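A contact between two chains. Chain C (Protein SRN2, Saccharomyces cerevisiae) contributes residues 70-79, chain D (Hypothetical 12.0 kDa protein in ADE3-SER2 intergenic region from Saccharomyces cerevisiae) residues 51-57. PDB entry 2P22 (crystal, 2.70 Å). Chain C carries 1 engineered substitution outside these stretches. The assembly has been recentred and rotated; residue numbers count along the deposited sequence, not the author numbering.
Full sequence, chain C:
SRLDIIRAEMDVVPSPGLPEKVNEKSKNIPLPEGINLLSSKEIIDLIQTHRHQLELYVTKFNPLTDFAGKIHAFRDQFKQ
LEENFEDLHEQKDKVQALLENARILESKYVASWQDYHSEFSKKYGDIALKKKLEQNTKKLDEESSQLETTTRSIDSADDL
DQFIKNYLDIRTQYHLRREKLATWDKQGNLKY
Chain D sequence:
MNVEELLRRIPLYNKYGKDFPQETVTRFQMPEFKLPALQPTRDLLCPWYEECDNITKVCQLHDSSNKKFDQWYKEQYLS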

# COMPACT_ATOMS: atom_id res chain seq x y z
N LYS C 70 29.38 -46.59 22.07
CA LYS C 70 29.25 -45.48 21.14
C LYS C 70 27.79 -45.26 20.75
O LYS C 70 27.31 -44.12 20.72
CB LYS C 70 30.08 -45.73 19.88
CG LYS C 70 31.57 -45.92 20.13
CD LYS C 70 32.30 -46.39 18.87
CE LYS C 70 33.79 -46.63 19.12
NZ LYS C 70 34.50 -47.21 17.94
N ILE C 71 27.07 -46.34 20.48
CA ILE C 71 25.67 -46.21 20.09
C ILE C 71 24.84 -45.60 21.21
O ILE C 71 23.97 -44.77 20.96
CB ILE C 71 25.08 -47.58 19.64
CG1 ILE C 71 25.82 -48.06 18.41
CG2 ILE C 71 23.62 -47.44 19.23
CD1 ILE C 71 25.68 -47.11 17.23
N HIS C 72 25.15 -45.99 22.44
CA HIS C 72 24.46 -45.49 23.64
C HIS C 72 24.69 -44.00 23.88
O HIS C 72 23.85 -43.33 24.48
CB HIS C 72 24.92 -46.29 24.87
CG HIS C 72 24.20 -45.92 26.13
ND1 HIS C 72 24.54 -44.82 26.89
CD2 HIS C 72 23.19 -46.53 26.79
CE1 HIS C 72 23.77 -44.77 27.96
NE2 HIS C 72 22.94 -45.80 27.92
N ALA C 73 25.82 -43.49 23.42
CA ALA C 73 26.16 -42.09 23.59
C ALA C 73 25.33 -41.32 22.60
O ALA C 73 24.73 -40.28 22.91
CB ALA C 73 27.62 -41.86 23.30
N PHE C 74 25.32 -41.83 21.38
CA PHE C 74 24.57 -41.20 20.33
C PHE C 74 23.13 -41.12 20.80
O PHE C 74 22.45 -40.13 20.56
CB PHE C 74 24.66 -42.05 19.08
CG PHE C 74 25.93 -41.88 18.33
CD1 PHE C 74 26.44 -42.94 17.60
CD2 PHE C 74 26.56 -40.65 18.28
CE1 PHE C 74 27.58 -42.79 16.80
CE2 PHE C 74 27.70 -40.47 17.49
CZ PHE C 74 28.21 -41.55 16.75
N ARG C 75 22.69 -42.16 21.49
CA ARG C 75 21.32 -42.17 21.97
C ARG C 75 21.10 -41.00 22.90
O ARG C 75 20.27 -40.13 22.62
CB ARG C 75 20.98 -43.48 22.69
CG ARG C 75 19.48 -43.75 22.71
CD ARG C 75 19.12 -44.69 23.82
NE ARG C 75 19.60 -44.17 25.10
CZ ARG C 75 19.44 -44.78 26.27
NH1 ARG C 75 18.81 -45.94 26.34
NH2 ARG C 75 19.93 -44.22 27.37
N ASP C 76 21.84 -40.97 24.01
CA ASP C 76 21.72 -39.88 24.98
C ASP C 76 21.64 -38.51 24.31
O ASP C 76 20.80 -37.68 24.68
CB ASP C 76 22.89 -39.94 25.97
CG ASP C 76 22.75 -41.07 26.98
OD1 ASP C 76 21.70 -41.77 26.95
OD2 ASP C 76 23.68 -41.25 27.80
N GLN C 77 22.50 -38.27 23.31
CA GLN C 77 22.44 -37.00 22.60
C GLN C 77 21.05 -36.84 21.97
O GLN C 77 20.42 -35.80 22.14
CB GLN C 77 23.51 -36.92 21.50
CG GLN C 77 24.94 -37.02 22.01
CD GLN C 77 25.96 -36.43 21.04
OE1 GLN C 77 25.91 -35.23 20.72
NE2 GLN C 77 26.88 -37.26 20.57
N PHE C 78 20.56 -37.86 21.26
CA PHE C 78 19.23 -37.70 20.68
C PHE C 78 18.28 -37.37 21.82
O PHE C 78 17.39 -36.53 21.68
CB PHE C 78 18.74 -38.94 19.92
CG PHE C 78 19.43 -39.14 18.61
CD1 PHE C 78 20.17 -40.29 18.36
CD2 PHE C 78 19.42 -38.14 17.64
CE1 PHE C 78 20.88 -40.44 17.17
CE2 PHE C 78 20.13 -38.27 16.44
CZ PHE C 78 20.86 -39.42 16.20
N LYS C 79 18.48 -38.00 22.97
CA LYS C 79 17.63 -37.72 24.11
C LYS C 79 17.70 -36.22 24.36
O LYS C 79 16.70 -35.50 24.27
CB LYS C 79 18.13 -38.46 25.35
CG LYS C 79 17.15 -38.43 26.51
CD LYS C 79 15.95 -39.33 26.26
CE LYS C 79 14.89 -39.17 27.34
NZ LYS C 79 14.24 -37.83 27.29
N GLU D 51 16.14 -45.84 16.96
CA GLU D 51 17.08 -46.67 16.23
C GLU D 51 18.20 -47.06 17.19
O GLU D 51 18.49 -48.24 17.38
CB GLU D 51 17.64 -45.91 15.03
CG GLU D 51 18.82 -46.64 14.38
CD GLU D 51 19.17 -46.12 13.00
OE1 GLU D 51 19.36 -44.89 12.83
OE2 GLU D 51 19.28 -46.95 12.07
N CYS D 52 18.81 -46.05 17.81
CA CYS D 52 19.90 -46.24 18.76
C CYS D 52 19.52 -47.19 19.89
O CYS D 52 20.27 -48.10 20.26
CB CYS D 52 20.34 -44.88 19.31
SG CYS D 52 21.23 -43.88 18.07
N ASP D 53 18.33 -46.99 20.42
CA ASP D 53 17.87 -47.85 21.48
C ASP D 53 17.76 -49.32 21.03
O ASP D 53 18.17 -50.23 21.76
CB ASP D 53 16.54 -47.31 21.98
CG ASP D 53 16.34 -47.60 23.43
OD1 ASP D 53 16.12 -48.78 23.75
OD2 ASP D 53 16.42 -46.64 24.24
N ASN D 54 17.24 -49.57 19.84
CA ASN D 54 17.13 -50.94 19.37
C ASN D 54 18.49 -51.56 19.06
O ASN D 54 18.70 -52.76 19.29
CB ASN D 54 16.24 -51.02 18.14
CG ASN D 54 14.84 -50.57 18.42
OD1 ASN D 54 14.33 -50.76 19.53
ND2 ASN D 54 14.20 -49.96 17.42
N ILE D 55 19.41 -50.77 18.52
CA ILE D 55 20.73 -51.28 18.23
C ILE D 55 21.33 -51.74 19.55
O ILE D 55 21.96 -52.80 19.64
CB ILE D 55 21.66 -50.22 17.69
CG1 ILE D 55 21.13 -49.68 16.36
CG2 ILE D 55 23.07 -50.81 17.62
CD1 ILE D 55 21.08 -50.68 15.23
N THR D 56 21.14 -50.91 20.57
CA THR D 56 21.64 -51.21 21.90
C THR D 56 21.13 -52.59 22.27
O THR D 56 21.92 -53.52 22.44
CB THR D 56 21.13 -50.17 22.93
OG1 THR D 56 21.78 -48.91 22.71
CG2 THR D 56 21.41 -50.62 24.34
N LYS D 57 19.82 -52.74 22.36
CA LYS D 57 19.21 -54.03 22.72
C LYS D 57 19.74 -55.22 21.90
O LYS D 57 19.86 -56.32 22.43
CB LYS D 57 17.69 -53.95 22.57
CG LYS D 57 16.95 -53.16 23.65
CD LYS D 57 15.57 -52.71 23.13
CE LYS D 57 14.65 -52.21 24.24
NZ LYS D 57 14.11 -53.34 25.07

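Both stretches are helical throughout, each a segment of a longer helix, and they pass one another in nearly antiparallel fashion: the angle between their N-to-C directions is 153°, and the axes come within 8.7 Å. The backbones are nearest where R75(C) meets C52(D), with their CA atoms 5.4 Å apart; one turn away, the CA atoms of H72(C) and T56(D) are 6.6 Å apart. As one chain is followed forward the other runs back, so the register pairs later residues of chain C with earlier residues of chain D. Together the stretches bury 372 Å² against each other, and three residues account for most of it: C52(D), I71(C) and R75(C).

C52(D) has the largest covered area and acts as a knob in a hole formed by I71(C), F74(C), R75(C) and F78(C). Positions 71, 74, 75 and 78 follow the i, i+3, i+4, i+7 pattern, which places them along one face of the helix and leaves a hollow between them. Cysteine suits the hollow because its side chain is short and its sulfur is large, polarizable and only weakly polar. The SG atom of C52(D) lies 4.0 Å from CB of F74(C) and 3.6 Å from CE1 of F78(C). SG of C52(D) approaches the F78(C) ring at its edge, 81° off the ring normal and 4.8 Å from the centroid, where a sulfur can meet the slightly positive rim of ring hydrogens. F74(C) contributes mainly the base of its side chain, since its CA-to-CB bond points toward chain D but its end leads away.

I71(C) closes the hollow nearer the start of the chain C stretch. The CG2 methyl of I71(C) packs 3.7 Å from CB of I55(D) and 4.2 Å from CB of C52(D), a buried apolar patch suited to branched aliphatic chains. CG2 of I71(C) also lies 3.6 Å from the backbone O of C52(D). That oxygen is not left without a partner: O of C52(D) accepts hydrogen bonds from both N and OG1 of T56(D), each at 3.0 Å. The threonine hydroxyl thus satisfies its polarity within its own helix while lying beside I71(C).

R75(C) combines two kinds of contact, as a long side chain with an aliphatic stem and a charged end can. CG of R75(C) lies 3.7 Å from CB of C52(D), so the stem helps wall the hollow. Farther out, NH1 of R75(C) donates a hydrogen bond to OD2 of D53(D) at 3.3 Å, with an N-H...acceptor angle of 143°, as part of a salt bridge. The CA-to-CB bond of D53(D) points sideways relative to chain C, but the end of the side chain comes nearer to reach this partner. Meanwhile NH2 of R75(C) donates a hydrogen bond to OD1 of D76(C) at 3.1 Å, with an N-H...acceptor angle of 167°, part of a second salt bridge, within chain C. The guanidinium therefore links two carboxylates, one from each helix, beside the apolar packing around C52(D).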